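Local coordinates for SusD-like protein BACOVA_02651 (PDB 5E76), which binds polysaccharide at the cell surface and probably captures xyloglucan before its transport into the periplasm for degradation, at residues A[46-51]-A[270-275]; A[52-57]-A[474-479]; A[124-129]-A[136-141]. All coordinates share one frame; numbering follows the deposited sequence.

Contact 1 (A[46-51]-A[270-275]); sequences PWNYPQ and CWSSYN. With BGC (beta-D-glucopyranose), chain B; BGC (beta-D-glucopyranose), chain C; XYS (alpha-D-xylopyranose), chain D; BGC (beta-D-glucopyranose), chain E.
Trp47 and Ser273 line the xyloglucan-binding site of this SusD-family protein, where two loops from distant parts of the chain carry five residues of the glycan pocket. The aromatic contacts are with sugar. The glucose of chain B lies over one face of the Trp47 indole, a CH-pi contact, with C4 of that glucose 3.5 Å above the ring plane and over its centre. CB of Pro46 backs the opposite face. Trp271 receives the glucose of chain E over one face, its C5 displaced toward the rim, and Asp257 holds the indole NE1 by a hydrogen bond. Tyr49 brings its OH to 3.2 Å from C2 of the xylose side branch. Replacing Trp47 by an alanine would probably leave the chain B glucose without its flat platform and Pro46 without the ring it backs.

Between the loops, Asn48 packs on Tyr274. CB of Asn48 is 3.5 Å from Tyr274 CE1, and the backbone O of Asn48 is 3.2 Å from the same CE1. The OH of Tyr274 comes to the edge of the Tyr49 ring, 4.0 Å from its CD2.

The polar link to the glycan is Ser273. Its chi1 of 48° turns OG toward the sugar, and Ser45 also bonds it. Ser273 OG and O3 of the chain C glucose share a hydrogen bond of 2.9 Å.

Contact 2 (A[52-57]-A[474-479]); sequences FVTFQV and PEFTIN
Thr54 and Ile478 are the closest backbone points of the two segments, with their CA atoms 6.6 Å apart. Residues 52-54 end a short, weakly bonded helix, and Phe55 then leaves it with positive phi (60°). Residues 474-479 form an irregular loop that passes this helix end.

The Phe476 ring presents its edge to Thr54, whose CB lies in the ring plane, 3.9 Å from CZ. The two side chains cross at about a right angle. Gln56 runs past the same ring in the opposite direction, its CG 3.5 Å from Phe476 CE2. CD1 of Ile478 adds an apolar contact with Thr54 CB at 4.0 Å.

Gln56 is bent at chi2 (-61°), and this fold brings its amide back toward the helix end. There NE2 donates to Thr54 O at 2.7 Å, from above the carbonyl plane. Gln56 OE1 takes a hydrogen bond from water 1, which also donates to Thr477 O, each at 2.7 Å. Water 2 accepts from Asn479 N and, weakly, from Gln56 NE2.

The apolar part is thus a small surface patch. Two waters bridge the polar groups beside the Phe476 and Ile478 packing, so the clear hydrogen bonding between helix end and loop is water-mediated.

Contact 3 (A[124-129]-A[136-141]); sequences ILIEDN and PVRPLN
The connection between helix 95-117 and helix 143-160 doubles back on itself here, within the helix-rich part of the SusD fold. Ile124 and Leu140 mark the closest approach of its two limbs, with CA atoms 4.6 Å apart, and the limbs spread toward Asn129 and Pro136.

One direct hydrogen bond joins them. Leu125 N donates to Asn141 OD1 at 3.1 Å, with an N-H...O angle of 158° and the donor in the carbonyl plane of the amide. The other end of this amide is also held, because Asn141 ND2 bonds Val505 O. With both ends engaged, the amide is fixed in rotation. Leu125 packs beside it, its CD1 3.6 Å from Asn141 CB.

Ile124 packs against the backbone of Arg138 and Pro139. Its CG1 lies 3.5 Å from Pro139 O, and its CG2 touches CB of Arg138 at 3.7 Å.

Arg138 reaches across to Ile126. A bend at chi3 (-64°) turns the guanidinium so that CD1 of Ile126 sits over its centre, 3.5 Å above the plane. Pro136 CG covers the opposite face, nearer the rim, so the flat group is sandwiched between apolar carbons. NH1 is buried here and has no polar partner in the model.

The limb 124-129 is tied to its surroundings through Tyr113 of helix 95-117, which bonds Ile124 O and Ile126 N. Ile126 rests on Tyr72 and Val75 of helix 62-84, while Leu125 packs on Val146 and Phe149 of helix 143-160.

Contacts 1 and 2 are neighbours, with centres 15 Å apart. Residue 51 runs straight on into 52, and Gln51 O probably also accepts a hydrogen bond from Gln56 N at 2.9 Å. Their segments alternate in sequence, so the 46-57 region is held by two separate later parts of the chain. Contact 1 touches the glycan directly. Contact 2 lies farther from it, with the Phe476 side chain about 14 Å from a bound glucose and the Ile478 side chain about 8 Å from the sodium ion. Contact 3 is remote, its centre 35 Å from that of contact 1 and 32 Å from that of contact 2. It is nested in sequence within both loops.

Contact 1 (A[46-51]-A[270-275])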
loop_
_atom_site.group_PDB
_atom_site.type_symbol
_atom_site.label_atom_id
_atom_site.label_comp_id
_atom_site.label_asym_id
_atom_site.label_seq_id
_atom_site.Cartn_x
_atom_site.Cartn_y
_atom_site.Cartn_z
ATOM N N PRO A 46 -7.175 -17.275 -9.620
ATOM C CA PRO A 46 -7.316 -17.360 -11.075
ATOM C C PRO A 46 -8.589 -16.650 -11.550
ATOM O O PRO A 46 -8.686 -16.296 -12.723
ATOM C CB PRO A 46 -7.381 -18.869 -11.347
ATOM C CG PRO A 46 -6.865 -19.509 -10.113
ATOM C CD PRO A 46 -7.184 -18.601 -8.975
ATOM N N TRP A 47 -9.520 -16.409 -10.635
ATOM C CA TRP A 47 -10.840 -15.912 -11.008
ATOM C C TRP A 47 -11.036 -14.485 -10.510
ATOM O O TRP A 47 -12.064 -13.883 -10.783
ATOM C CB TRP A 47 -11.943 -16.855 -10.473
ATOM C CG TRP A 47 -11.642 -18.288 -10.867
ATOM C CD1 TRP A 47 -11.592 -18.800 -12.142
ATOM C CD2 TRP A 47 -11.278 -19.369 -9.993
ATOM N NE1 TRP A 47 -11.232 -20.124 -12.115
ATOM C CE2 TRP A 47 -11.040 -20.507 -10.810
ATOM C CE3 TRP A 47 -11.132 -19.487 -8.599
ATOM C CZ2 TRP A 47 -10.663 -21.748 -10.282
ATOM C CZ3 TRP A 47 -10.771 -20.732 -8.065
ATOM C CH2 TRP A 47 -10.536 -21.846 -8.911
ATOM N N ASN A 48 -10.058 -13.933 -9.782
ATOM C CA ASN A 48 -10.100 -12.504 -9.442
ATOM C C ASN A 48 -8.859 -11.745 -9.943
ATOM O O ASN A 48 -7.944 -11.449 -9.170
ATOM C CB ASN A 48 -10.241 -12.287 -7.934
ATOM C CG ASN A 48 -11.632 -12.643 -7.402
ATOM O OD1 ASN A 48 -12.516 -13.030 -8.166
ATOM N ND2 ASN A 48 -11.818 -12.530 -6.076
ATOM N N TYR A 49 -8.856 -11.412 -11.235
ATOM C CA TYR A 49 -7.834 -10.559 -11.813
ATOM C C TYR A 49 -6.430 -11.107 -11.680
ATOM O O TYR A 49 -5.564 -10.404 -11.195
ATOM C CB TYR A 49 -7.870 -9.186 -11.147
ATOM C CG TYR A 49 -9.200 -8.488 -11.253
ATOM C CD1 TYR A 49 -9.696 -8.125 -12.493
ATOM C CD2 TYR A 49 -9.952 -8.180 -10.121
ATOM C CE1 TYR A 49 -10.880 -7.488 -12.621
ATOM C CE2 TYR A 49 -11.170 -7.538 -10.229
ATOM C CZ TYR A 49 -11.629 -7.194 -11.502
ATOM O OH TYR A 49 -12.831 -6.551 -11.681
ATOM N N PRO A 50 -6.206 -12.355 -12.118
ATOM C CA PRO A 50 -4.885 -12.988 -11.981
ATOM C C PRO A 50 -3.790 -12.201 -12.731
ATOM O O PRO A 50 -2.597 -12.200 -12.359
ATOM C CB PRO A 50 -5.095 -14.383 -12.593
ATOM C CG PRO A 50 -6.314 -14.198 -13.570
ATOM C CD PRO A 50 -7.172 -13.177 -12.879
ATOM N N GLN A 51 -4.218 -11.501 -13.784
ATOM C CA GLN A 51 -3.278 -10.971 -14.750
ATOM C C GLN A 51 -2.242 -10.053 -14.082
ATOM O O GLN A 51 -1.089 -10.023 -14.510
ATOM C CB GLN A 51 -4.013 -10.238 -15.910
ATOM C CG GLN A 51 -4.967 -9.122 -15.466
ATOM C CD GLN A 51 -6.436 -9.568 -15.275
ATOM O OE1 GLN A 51 -6.725 -10.695 -14.849
ATOM N NE2 GLN A 51 -7.368 -8.653 -15.564
ATOM N N CYS A 270 -20.505 -11.657 0.232
ATOM C CA CYS A 270 -19.114 -11.518 -0.192
ATOM C C CYS A 270 -18.797 -12.633 -1.167
ATOM O O CYS A 270 -19.626 -13.538 -1.364
ATOM C CB CYS A 270 -18.152 -11.548 1.006
ATOM S SG CYS A 270 -18.280 -13.020 2.048
ATOM N N TRP A 271 -17.609 -12.573 -1.774
ATOM C CA TRP A 271 -17.291 -13.474 -2.872
ATOM C C TRP A 271 -15.813 -13.656 -3.156
ATOM O O TRP A 271 -15.465 -14.301 -4.137
ATOM C CB TRP A 271 -17.977 -12.960 -4.156
ATOM C CG TRP A 271 -17.679 -11.527 -4.375
ATOM C CD1 TRP A 271 -16.473 -10.987 -4.721
ATOM C CD2 TRP A 271 -18.589 -10.431 -4.240
ATOM N NE1 TRP A 271 -16.574 -9.627 -4.802
ATOM C CE2 TRP A 271 -17.863 -9.257 -4.521
ATOM C CE3 TRP A 271 -19.950 -10.326 -3.917
ATOM C CZ2 TRP A 271 -18.455 -7.992 -4.494
ATOM C CZ3 TRP A 271 -20.529 -9.072 -3.880
ATOM C CH2 TRP A 271 -19.789 -7.922 -4.166
ATOM N N SER A 272 -14.940 -13.074 -2.350
ATOM C CA SER A 272 -13.484 -13.225 -2.572
ATOM C C SER A 272 -13.038 -14.670 -2.783
ATOM O O SER A 272 -13.410 -15.564 -2.052
ATOM C CB SER A 272 -12.669 -12.660 -1.403
ATOM O OG SER A 272 -11.337 -12.393 -1.850
ATOM N N SER A 273 -12.247 -14.881 -3.820
ATOM C CA SER A 273 -11.632 -16.170 -4.070
ATOM C C SER A 273 -10.117 -16.042 -3.973
ATOM O O SER A 273 -9.362 -16.910 -4.437
ATOM C CB SER A 273 -12.043 -16.656 -5.437
ATOM O OG SER A 273 -11.855 -15.586 -6.345
ATOM N N TYR A 274 -9.687 -14.935 -3.385
ATOM C CA TYR A 274 -8.261 -14.676 -3.176
ATOM C C TYR A 274 -7.691 -15.625 -2.141
ATOM O O TYR A 274 -8.352 -15.912 -1.129
ATOM C CB TYR A 274 -8.042 -13.245 -2.702
ATOM C CG TYR A 274 -8.071 -12.203 -3.786
ATOM C CD1 TYR A 274 -7.426 -12.414 -4.994
ATOM C CD2 TYR A 274 -8.717 -10.995 -3.589
ATOM C CE1 TYR A 274 -7.433 -11.459 -5.990
ATOM C CE2 TYR A 274 -8.718 -10.024 -4.574
ATOM C CZ TYR A 274 -8.069 -10.264 -5.767
ATOM O OH TYR A 274 -8.091 -9.303 -6.742
ATOM N N ASN A 275 -6.478 -16.117 -2.401
ATOM C CA ASN A 275 -5.699 -16.827 -1.381
ATOM C C ASN A 275 -4.259 -16.348 -1.306
ATOM O O ASN A 275 -3.597 -16.142 -2.333
ATOM C CB ASN A 275 -5.745 -18.329 -1.647
ATOM C CG ASN A 275 -7.103 -18.906 -1.360
ATOM O OD1 ASN A 275 -7.471 -19.115 -0.192
ATOM N ND2 ASN A 275 -7.895 -19.105 -2.421
HETATM C C2 BGC B . -15.162 -19.356 -10.787
HETATM C C3 BGC B . -15.161 -20.808 -10.485
HETATM C C4 BGC B . -14.429 -21.157 -9.262
HETATM C C5 BGC B . -14.958 -20.355 -8.129
HETATM C C6 BGC B . -14.437 -20.785 -6.764
HETATM C C1 BGC B . -15.409 -18.448 -9.563
HETATM O O2 BGC B . -16.214 -19.084 -11.693
HETATM O O3 BGC B . -14.597 -21.484 -11.667
HETATM O O4 BGC B . -14.558 -22.596 -8.975
HETATM O O5 BGC B . -14.592 -18.957 -8.378
HETATM O O6 BGC B . -15.040 -20.004 -5.751
HETATM C C2 BGC C . -16.212 -14.331 -7.635
HETATM C C3 BGC C . -15.417 -15.258 -8.466
HETATM C C4 BGC C . -16.287 -16.232 -9.117
HETATM C C5 BGC C . -17.303 -15.591 -9.969
HETATM C C6 BGC C . -18.222 -16.670 -10.496
HETATM C C1 BGC C . -17.182 -13.544 -8.538
HETATM O O2 BGC C . -15.364 -13.445 -6.909
HETATM O O3 BGC C . -14.403 -15.929 -7.635
HETATM O O4 BGC C . -15.514 -17.127 -9.971
HETATM O O5 BGC C . -18.066 -14.597 -9.211
HETATM O O6 BGC C . -19.523 -16.160 -10.739
HETATM C C1 XYS D . -15.387 -8.273 -9.771
HETATM C C2 XYS D . -15.741 -7.863 -11.195
HETATM C C3 XYS D . -15.695 -9.059 -12.139
HETATM C C4 XYS D . -14.399 -9.843 -11.970
HETATM C C5 XYS D . -14.121 -10.129 -10.499
HETATM O O2 XYS D . -17.051 -7.286 -11.217
HETATM O O3 XYS D . -15.808 -8.606 -13.494
HETATM O O4 XYS D . -14.486 -11.077 -12.692
HETATM O O5 XYS D . -14.110 -8.908 -9.764
HETATM C C2 BGC E . -20.917 -10.561 -8.516
HETATM C C3 BGC E . -20.196 -11.841 -8.109
HETATM C C4 BGC E . -18.750 -11.833 -8.594
HETATM C C5 BGC E . -18.058 -10.524 -8.233
HETATM C C6 BGC E . -16.637 -10.485 -8.784
HETATM C C1 BGC E . -20.094 -9.330 -8.158
HETATM O O2 BGC E . -22.187 -10.497 -7.858
HETATM O O3 BGC E . -20.880 -12.972 -8.659
HETATM O O4 BGC E . -18.041 -12.929 -8.006
HETATM O O5 BGC E . -18.804 -9.428 -8.758
HETATM O O6 BGC E . -16.274 -9.134 -9.090
#

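Contact 2 (A[52-57]-A[474-479])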
loop_
_atom_site.group_PDB
_atom_site.type_symbol
_atom_site.label_atom_id
_atom_site.label_comp_id
_atom_site.label_asym_id
_atom_site.label_seq_id
_atom_site.Cartn_x
_atom_site.Cartn_y
_atom_site.Cartn_z
ATOM N N PHE A 52 -2.650 -9.337 -13.038
ATOM C CA PHE A 52 -1.757 -8.468 -12.293
ATOM C C PHE A 52 -0.635 -9.287 -11.624
ATOM O O PHE A 52 0.545 -8.855 -11.555
ATOM C CB PHE A 52 -2.571 -7.687 -11.260
ATOM C CG PHE A 52 -3.350 -6.548 -11.837
ATOM C CD1 PHE A 52 -4.652 -6.716 -12.289
ATOM C CD2 PHE A 52 -2.775 -5.304 -11.938
ATOM C CE1 PHE A 52 -5.356 -5.651 -12.825
ATOM C CE2 PHE A 52 -3.456 -4.244 -12.489
ATOM C CZ PHE A 52 -4.753 -4.414 -12.932
ATOM N N VAL A 53 -0.990 -10.474 -11.138
ATOM C CA VAL A 53 -0.006 -11.344 -10.468
ATOM C C VAL A 53 0.927 -11.951 -11.487
ATOM O O VAL A 53 2.113 -12.127 -11.224
ATOM C CB VAL A 53 -0.660 -12.517 -9.664
ATOM C CG1 VAL A 53 0.417 -13.367 -8.951
ATOM C CG2 VAL A 53 -1.670 -12.015 -8.644
ATOM N N THR A 54 0.379 -12.286 -12.650
ATOM C CA THR A 54 1.101 -13.065 -13.663
ATOM C C THR A 54 1.685 -12.198 -14.765
ATOM O O THR A 54 2.260 -12.710 -15.726
ATOM C CB THR A 54 0.181 -14.106 -14.314
ATOM O OG1 THR A 54 -0.872 -13.424 -15.007
ATOM C CG2 THR A 54 -0.417 -15.022 -13.279
ATOM N N PHE A 55 1.525 -10.886 -14.632
ATOM C CA PHE A 55 2.025 -9.923 -15.643
ATOM C C PHE A 55 1.425 -10.112 -17.056
ATOM O O PHE A 55 2.125 -10.152 -18.046
ATOM C CB PHE A 55 3.564 -9.982 -15.723
ATOM C CG PHE A 55 4.239 -9.372 -14.557
ATOM C CD1 PHE A 55 4.585 -8.035 -14.574
ATOM C CD2 PHE A 55 4.536 -10.119 -13.426
ATOM C CE1 PHE A 55 5.241 -7.456 -13.476
ATOM C CE2 PHE A 55 5.156 -9.538 -12.341
ATOM C CZ PHE A 55 5.509 -8.208 -12.372
ATOM N N GLN A 56 0.113 -10.227 -17.118
ATOM C CA GLN A 56 -0.619 -10.331 -18.380
ATOM C C GLN A 56 -1.652 -9.209 -18.513
ATOM O O GLN A 56 -2.664 -9.359 -19.214
ATOM C CB GLN A 56 -1.318 -11.692 -18.469
ATOM C CG GLN A 56 -0.427 -12.872 -18.077
ATOM C CD GLN A 56 0.779 -12.995 -18.980
ATOM O OE1 GLN A 56 0.614 -12.984 -20.200
ATOM N NE2 GLN A 56 2.009 -13.159 -18.387
ATOM N N VAL A 57 -1.421 -8.091 -17.831
ATOM C CA VAL A 57 -2.357 -6.989 -17.858
ATOM C C VAL A 57 -2.337 -6.282 -19.225
ATOM O O VAL A 57 -1.258 -6.014 -19.759
ATOM C CB VAL A 57 -2.067 -5.959 -16.777
ATOM C CG1 VAL A 57 -3.128 -4.846 -16.834
ATOM C CG2 VAL A 57 -2.054 -6.629 -15.404
ATOM N N PRO A 474 0.561 -22.494 -13.705
ATOM C CA PRO A 474 -0.067 -21.728 -14.804
ATOM C C PRO A 474 0.268 -22.347 -16.149
ATOM O O PRO A 474 1.305 -22.989 -16.274
ATOM C CB PRO A 474 0.552 -20.333 -14.703
ATOM C CG PRO A 474 1.547 -20.390 -13.476
ATOM C CD PRO A 474 1.766 -21.832 -13.168
ATOM N N GLU A 475 -0.587 -22.150 -17.138
ATOM C CA GLU A 475 -0.429 -22.829 -18.424
ATOM C C GLU A 475 -0.181 -21.872 -19.595
ATOM O O GLU A 475 -0.431 -22.224 -20.756
ATOM C CB GLU A 475 -1.663 -23.679 -18.656
ATOM C CG GLU A 475 -1.753 -24.825 -17.671
ATOM C CD GLU A 475 -2.661 -25.923 -18.130
ATOM O OE1 GLU A 475 -2.502 -27.033 -17.602
ATOM O OE2 GLU A 475 -3.544 -25.683 -19.007
ATOM N N PHE A 476 0.317 -20.673 -19.301
ATOM C CA PHE A 476 0.772 -19.726 -20.345
ATOM C C PHE A 476 2.171 -19.223 -19.964
ATOM O O PHE A 476 2.662 -19.585 -18.884
ATOM C CB PHE A 476 -0.197 -18.572 -20.468
ATOM C CG PHE A 476 -0.555 -17.962 -19.142
ATOM C CD1 PHE A 476 -1.568 -18.497 -18.349
ATOM C CD2 PHE A 476 0.148 -16.874 -18.675
ATOM C CE1 PHE A 476 -1.888 -17.926 -17.142
ATOM C CE2 PHE A 476 -0.163 -16.305 -17.461
ATOM C CZ PHE A 476 -1.170 -16.817 -16.699
ATOM N N THR A 477 2.805 -18.429 -20.828
ATOM C CA THR A 477 4.198 -18.024 -20.669
ATOM C C THR A 477 4.293 -16.923 -19.597
ATOM O O THR A 477 3.475 -15.997 -19.555
ATOM C CB THR A 477 4.785 -17.562 -21.996
ATOM O OG1 THR A 477 4.661 -18.600 -22.987
ATOM C CG2 THR A 477 6.231 -17.215 -21.865
ATOM N N ILE A 478 5.214 -17.111 -18.643
ATOM C CA ILE A 478 5.486 -16.138 -17.574
ATOM C C ILE A 478 6.971 -16.059 -17.516
ATOM O O ILE A 478 7.654 -16.909 -16.918
ATOM C CB ILE A 478 4.923 -16.524 -16.202
ATOM C CG1 ILE A 478 3.403 -16.425 -16.217
ATOM C CG2 ILE A 478 5.477 -15.617 -15.089
ATOM C CD1 ILE A 478 2.722 -17.100 -14.973
ATOM N N ASN A 479 7.461 -15.049 -18.206
ATOM C CA ASN A 479 8.843 -14.715 -18.251
ATOM C C ASN A 479 8.893 -13.174 -18.109
ATOM O O ASN A 479 8.730 -12.423 -19.084
ATOM C CB ASN A 479 9.396 -15.246 -19.551
ATOM C CG ASN A 479 10.763 -14.780 -19.840
ATOM O OD1 ASN A 479 11.660 -14.814 -18.983
ATOM N ND2 ASN A 479 10.971 -14.376 -21.070
HETATM O O HOH W 1 2.338 -14.509 -21.549
HETATM O O HOH W 2 5.326 -13.083 -19.477
#

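Contact 3 (A[124-129]-A[136-141])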
loop_
_atom_site.group_PDB
_atom_site.type_symbol
_atom_site.label_atom_id
_atom_site.label_comp_id
_atom_site.label_asym_id
_atom_site.label_seq_id
_atom_site.Cartn_x
_atom_site.Cartn_y
_atom_site.Cartn_z
ATOM N N ILE A 124 1.198 12.727 -15.961
ATOM C CA ILE A 124 0.956 14.127 -16.277
ATOM C C ILE A 124 0.831 14.927 -14.979
ATOM O O ILE A 124 0.007 14.614 -14.141
ATOM C CB ILE A 124 -0.325 14.295 -17.121
ATOM C CG1 ILE A 124 -0.223 13.499 -18.415
ATOM C CG2 ILE A 124 -0.607 15.767 -17.415
ATOM C CD1 ILE A 124 -1.569 13.334 -19.134
ATOM N N LEU A 125 1.679 15.944 -14.848
ATOM C CA LEU A 125 1.733 16.823 -13.683
ATOM C C LEU A 125 0.808 18.048 -13.829
ATOM O O LEU A 125 1.041 18.946 -14.647
ATOM C CB LEU A 125 3.160 17.277 -13.454
ATOM C CG LEU A 125 4.123 16.136 -13.129
ATOM C CD1 LEU A 125 5.516 16.676 -13.091
ATOM C CD2 LEU A 125 3.797 15.501 -11.776
ATOM N N ILE A 126 -0.227 18.069 -13.003
ATOM C CA ILE A 126 -1.241 19.085 -13.072
ATOM C C ILE A 126 -1.329 19.909 -11.787
ATOM O O ILE A 126 -1.796 19.408 -10.784
ATOM C CB ILE A 126 -2.621 18.449 -13.339
ATOM C CG1 ILE A 126 -2.568 17.603 -14.624
ATOM C CG2 ILE A 126 -3.687 19.547 -13.437
ATOM C CD1 ILE A 126 -3.747 16.634 -14.812
ATOM N N GLU A 127 -0.926 21.177 -11.850
ATOM C CA GLU A 127 -1.218 22.163 -10.804
ATOM C C GLU A 127 -2.554 22.855 -11.031
ATOM O O GLU A 127 -3.162 23.342 -10.085
ATOM C CB GLU A 127 -0.145 23.249 -10.739
ATOM C CG GLU A 127 1.187 22.770 -10.303
ATOM C CD GLU A 127 2.206 23.884 -10.185
ATOM O OE1 GLU A 127 3.247 23.819 -10.864
ATOM O OE2 GLU A 127 1.992 24.814 -9.386
ATOM N N ASP A 128 -2.984 22.933 -12.288
ATOM C CA ASP A 128 -4.197 23.688 -12.666
ATOM C C ASP A 128 -5.189 22.878 -13.497
ATOM O O ASP A 128 -4.862 22.431 -14.610
ATOM C CB ASP A 128 -3.809 24.926 -13.462
ATOM C CG ASP A 128 -4.988 25.867 -13.679
ATOM O OD1 ASP A 128 -5.313 26.658 -12.762
ATOM O OD2 ASP A 128 -5.617 25.809 -14.766
ATOM N N ASN A 129 -6.413 22.735 -12.997
ATOM C CA ASN A 129 -7.373 21.811 -13.611
ATOM C C ASN A 129 -7.852 22.147 -15.006
ATOM O O ASN A 129 -8.312 21.256 -15.729
ATOM C CB ASN A 129 -8.586 21.675 -12.722
ATOM C CG ASN A 129 -8.220 21.130 -11.388
ATOM O OD1 ASN A 129 -7.220 20.408 -11.281
ATOM N ND2 ASN A 129 -8.983 21.481 -10.349
ATOM N N PRO A 136 -7.966 18.031 -22.192
ATOM C CA PRO A 136 -6.720 18.696 -22.557
ATOM C C PRO A 136 -5.668 17.702 -23.108
ATOM O O PRO A 136 -5.632 16.501 -22.764
ATOM C CB PRO A 136 -6.251 19.317 -21.230
ATOM C CG PRO A 136 -7.430 19.270 -20.331
ATOM C CD PRO A 136 -8.171 18.050 -20.739
ATOM N N VAL A 137 -4.835 18.219 -24.002
ATOM C CA VAL A 137 -3.746 17.452 -24.553
ATOM C C VAL A 137 -2.489 17.893 -23.812
ATOM O O VAL A 137 -1.915 18.934 -24.091
ATOM C CB VAL A 137 -3.673 17.645 -26.080
ATOM C CG1 VAL A 137 -2.545 16.878 -26.676
ATOM C CG2 VAL A 137 -5.010 17.191 -26.670
ATOM N N ARG A 138 -2.103 17.090 -22.829
ATOM C CA ARG A 138 -0.977 17.405 -21.967
ATOM C C ARG A 138 0.033 16.300 -22.118
ATOM O O ARG A 138 -0.346 15.136 -22.201
ATOM C CB ARG A 138 -1.419 17.557 -20.491
ATOM C CG ARG A 138 -2.089 18.874 -20.200
ATOM C CD ARG A 138 -2.719 18.932 -18.800
ATOM N NE ARG A 138 -3.799 17.953 -18.676
ATOM C CZ ARG A 138 -4.842 18.092 -17.879
ATOM N NH1 ARG A 138 -4.956 19.196 -17.144
ATOM N NH2 ARG A 138 -5.774 17.142 -17.824
ATOM N N PRO A 139 1.326 16.654 -22.187
ATOM C CA PRO A 139 2.342 15.609 -22.189
ATOM C C PRO A 139 2.555 14.965 -20.842
ATOM O O PRO A 139 2.328 15.553 -19.780
ATOM C CB PRO A 139 3.601 16.356 -22.576
ATOM C CG PRO A 139 3.426 17.645 -21.928
ATOM C CD PRO A 139 1.957 17.979 -22.102
ATOM N N LEU A 140 2.995 13.728 -20.912
ATOM C CA LEU A 140 3.738 13.099 -19.832
ATOM C C LEU A 140 4.953 13.921 -19.409
ATOM O O LEU A 140 5.648 14.499 -20.257
ATOM C CB LEU A 140 4.185 11.731 -20.275
ATOM C CG LEU A 140 3.113 10.699 -20.544
ATOM C CD1 LEU A 140 3.772 9.514 -21.139
ATOM C CD2 LEU A 140 2.475 10.311 -19.246
ATOM N N ASN A 141 5.214 13.943 -18.098
ATOM C CA ASN A 141 6.432 14.554 -17.553
ATOM C C ASN A 141 7.437 13.517 -17.016
ATOM O O ASN A 141 7.047 12.412 -16.644
ATOM C CB ASN A 141 6.055 15.540 -16.451
ATOM C CG ASN A 141 5.263 16.729 -16.969
ATOM O OD1 ASN A 141 4.104 16.912 -16.603
ATOM N ND2 ASN A 141 5.896 17.566 -17.785
#